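PDB 5JH9: vacuolar aminopeptidase 1 from Saccharomyces cerevisiae, which removes N-terminal amino acids from peptides and proteins in the vacuole as a zinc-dependent M18 aminopeptidase and, as a precursor, is the major Cvt pathway cargo. Local coordinates for residues B[184-189]-B[272-277]. The protein carries 1 engineered substitution. Sequence-based numbering, arbitrary orientation.
Sequences KKKGTN and EVSELI
The carboxylate of Glu275 takes hold of the type II beta turn Lys185-Thr188, while its backbone O binds Lys184 N just ahead of it. The turn lies in the connection of the beta hairpin 175-184/191-197, and the contact sits where strand 276-285, the neighbour of 175-184 in the antiparallel sheet, begins, away from the zinc sites. The amide Lys186 N donates to Glu275 OE2 at 2.8 Å, with an N-H...O angle of 163°, reaching the anti side of the carboxylate from 23° out of its plane. Equally straight, the backbone bond from Lys184 N to Glu275 O spans 2.9 Å. The other carboxylate oxygen turns back to its own segment: Glu272 N donates to Glu275 OE1 at 3.0 Å, so bonds to two different segments fix the rotation of the group. Lys185 NZ adds only a long salt bridge, 3.7 Å from Glu275 OE1; the bend at chi2 (-72°) turns the lysine chain along the oxygen side of the carboxylate, with CD 3.4 Å from Glu275 OE2. Replacing Glu275 by alanine removes the carboxylate, which is likely to leave Lys186 N and Glu272 N without their acceptor and the turn freer to shift. Within the turn, Thr188 OG1 donates to Lys185 O, which also takes the weak bond from Thr188 N. The Lys186 chain, extended beyond CG, crosses Glu275 at about a right angle and runs on past Ser274; Asp247 engages the polar ends of both, through a salt bridge and a hydrogen bond respectively. On the strand side, Ile277 packs on Ile191 and on Ala430 of a second subunit, whose Glu434 pairs with Lys184 NZ. Nearer the backbone than that charged end, Lys184 CB lies 3.9 Å from both CG1 and CD1 of Ile277.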
ATOM      1  N   LYS B 184       8.735  59.225  12.555  1.00 44.49           N
ATOM      2  CA  LYS B 184       9.189  60.546  12.124  1.00 46.36           C
ATOM      3  C   LYS B 184       8.312  61.595  12.786  1.00 47.76           C
ATOM      4  O   LYS B 184       7.140  61.726  12.438  1.00 48.11           O
ATOM      5  CB  LYS B 184       9.097  60.671  10.599  1.00 47.47           C
ATOM      6  CG  LYS B 184       9.650  61.976  10.036  1.00 49.24           C
ATOM      7  CD  LYS B 184       9.191  62.227   8.610  1.00 50.72           C
ATOM      8  CE  LYS B 184       9.868  61.298   7.623  1.00 50.89           C
ATOM      9  NZ  LYS B 184       9.541  61.678   6.219  1.00 52.90           N
ATOM     10  N   LYS B 185       8.882  62.343  13.734  1.00 49.16           N
ATOM     11  CA  LYS B 185       8.147  63.408  14.422  1.00 51.15           C
ATOM     12  C   LYS B 185       7.647  64.457  13.433  1.00 52.62           C
ATOM     13  O   LYS B 185       8.350  64.796  12.477  1.00 52.64           O
ATOM     14  CB  LYS B 185       9.002  64.090  15.503  1.00 52.74           C
ATOM     15  CG  LYS B 185       9.127  63.311  16.806  1.00 52.66           C
ATOM     16  CD  LYS B 185       7.833  63.324  17.613  1.00 53.70           C
ATOM     17  CE  LYS B 185       8.009  62.685  18.982  1.00 54.06           C
ATOM     18  NZ  LYS B 185       6.699  62.411  19.639  1.00 54.66           N
ATOM     19  N   LYS B 186       6.431  64.950  13.671  1.00 54.04           N
ATOM     20  CA  LYS B 186       5.822  65.990  12.841  1.00 56.22           C
ATOM     21  C   LYS B 186       6.713  67.227  12.766  1.00 57.57           C
ATOM     22  O   LYS B 186       7.264  67.663  13.778  1.00 57.88           O
ATOM     23  CB  LYS B 186       4.456  66.400  13.393  1.00 58.21           C
ATOM     24  CG  LYS B 186       3.363  65.373  13.182  1.00 57.89           C
ATOM     25  CD  LYS B 186       2.008  65.977  13.503  1.00 60.67           C
ATOM     26  CE  LYS B 186       0.868  65.070  13.080  1.00 60.84           C
ATOM     27  NZ  LYS B 186      -0.455  65.752  13.152  1.00 64.28           N
ATOM     28  N   GLY B 187       6.846  67.779  11.562  1.00 58.53           N
ATOM     29  CA  GLY B 187       7.708  68.931  11.323  1.00 59.93           C
ATOM     30  C   GLY B 187       9.197  68.645  11.417  1.00 58.88           C
ATOM     31  O   GLY B 187       9.975  69.540  11.749  1.00 60.35           O
ATOM     32  N   THR B 188       9.591  67.399  11.149  1.00 57.00           N
ATOM     33  CA  THR B 188      11.005  67.010  11.046  1.00 56.23           C
ATOM     34  C   THR B 188      11.168  66.028   9.893  1.00 55.44           C
ATOM     35  O   THR B 188      10.187  65.448   9.417  1.00 54.75           O
ATOM     36  CB  THR B 188      11.543  66.335  12.335  1.00 55.21           C
ATOM     37  OG1 THR B 188      11.044  64.995  12.438  1.00 53.26           O
ATOM     38  CG2 THR B 188      11.156  67.114  13.589  1.00 56.47           C
ATOM     39  N   ASN B 189      12.415  65.851   9.459  1.00 56.01           N
ATOM     40  CA  ASN B 189      12.788  64.808   8.496  1.00 55.70           C
ATOM     41  C   ASN B 189      13.706  63.735   9.106  1.00 54.67           C
ATOM     42  O   ASN B 189      14.409  63.033   8.378  1.00 55.19           O
ATOM     43  CB  ASN B 189      13.426  65.445   7.242  1.00 57.71           C
ATOM     44  CG  ASN B 189      12.475  65.497   6.053  1.00 58.75           C
ATOM     45  OD1 ASN B 189      11.715  64.557   5.800  1.00 58.43           O
ATOM     46  ND2 ASN B 189      12.529  66.590   5.305  1.00 60.72           N
ATOM     47  N   GLU B 272       2.555  59.740  17.838  1.00 42.55           N
ATOM     48  CA  GLU B 272       1.259  59.747  17.157  1.00 42.54           C
ATOM     49  C   GLU B 272       1.246  58.656  16.097  1.00 41.45           C
ATOM     50  O   GLU B 272       2.291  58.315  15.536  1.00 40.77           O
ATOM     51  CB  GLU B 272       0.991  61.098  16.483  1.00 43.51           C
ATOM     52  CG  GLU B 272       1.169  62.328  17.366  1.00 44.65           C
ATOM     53  CD  GLU B 272       0.238  62.367  18.566  1.00 45.24           C
ATOM     54  OE1 GLU B 272      -0.877  61.802  18.508  1.00 45.02           O
ATOM     55  OE2 GLU B 272       0.626  62.992  19.577  1.00 46.47           O
ATOM     56  N   VAL B 273       0.051  58.136  15.815  1.00 40.89           N
ATOM     57  CA  VAL B 273      -0.153  57.145  14.754  1.00 40.11           C
ATOM     58  C   VAL B 273       0.372  57.677  13.409  1.00 40.13           C
ATOM     59  O   VAL B 273       1.042  56.947  12.677  1.00 39.69           O
ATOM     60  CB  VAL B 273      -1.648  56.736  14.636  1.00 39.99           C
ATOM     61  CG1 VAL B 273      -1.924  55.935  13.362  1.00 39.52           C
ATOM     62  CG2 VAL B 273      -2.088  55.941  15.862  1.00 39.78           C
ATOM     63  N   SER B 274       0.082  58.946  13.111  1.00 40.60           N
ATOM     64  CA  SER B 274       0.543  59.613  11.880  1.00 40.86           C
ATOM     65  C   SER B 274       2.068  59.599  11.702  1.00 40.67           C
ATOM     66  O   SER B 274       2.565  59.601  10.572  1.00 40.60           O
ATOM     67  CB  SER B 274       0.047  61.065  11.841  1.00 41.63           C
ATOM     68  OG  SER B 274       0.627  61.845  12.872  1.00 42.09           O
ATOM     69  N   GLU B 275       2.791  59.595  12.819  1.00 40.44           N
ATOM     70  CA  GLU B 275       4.253  59.581  12.823  1.00 40.42           C
ATOM     71  C   GLU B 275       4.898  58.200  12.568  1.00 39.58           C
ATOM     72  O   GLU B 275       6.086  58.139  12.273  1.00 39.63           O
ATOM     73  CB  GLU B 275       4.772  60.196  14.133  1.00 40.75           C
ATOM     74  CG  GLU B 275       4.341  61.652  14.314  1.00 41.63           C
ATOM     75  CD  GLU B 275       4.710  62.261  15.661  1.00 42.11           C
ATOM     76  OE1 GLU B 275       4.622  61.575  16.703  1.00 41.71           O
ATOM     77  OE2 GLU B 275       5.066  63.458  15.674  1.00 42.91           O
ATOM     78  N   LEU B 276       4.134  57.111  12.657  1.00 39.00           N
ATOM     79  CA  LEU B 276       4.685  55.755  12.467  1.00 38.41           C
ATOM     80  C   LEU B 276       5.068  55.489  11.008  1.00 38.20           C
ATOM     81  O   LEU B 276       4.246  55.651  10.105  1.00 38.21           O
ATOM     82  CB  LEU B 276       3.694  54.686  12.937  1.00 38.04           C
ATOM     83  CG  LEU B 276       3.258  54.725  14.402  1.00 38.16           C
ATOM     84  CD1 LEU B 276       2.157  53.703  14.639  1.00 37.85           C
ATOM     85  CD2 LEU B 276       4.436  54.492  15.338  1.00 38.13           C
ATOM     86  N   ILE B 277       6.319  55.086  10.800  1.00 38.18           N
ATOM     87  CA  ILE B 277       6.899  54.873   9.467  1.00 38.17           C
ATOM     88  C   ILE B 277       6.910  53.386   9.119  1.00 37.33           C
ATOM     89  O   ILE B 277       6.392  52.978   8.071  1.00 36.84           O
ATOM     90  CB  ILE B 277       8.339  55.442   9.407  1.00 38.63           C
ATOM     91  CG1 ILE B 277       8.315  56.968   9.567  1.00 39.59           C
ATOM     92  CG2 ILE B 277       9.051  55.042   8.119  1.00 38.60           C
ATOM     93  CD1 ILE B 277       7.675  57.732   8.420  1.00 40.04           C
TER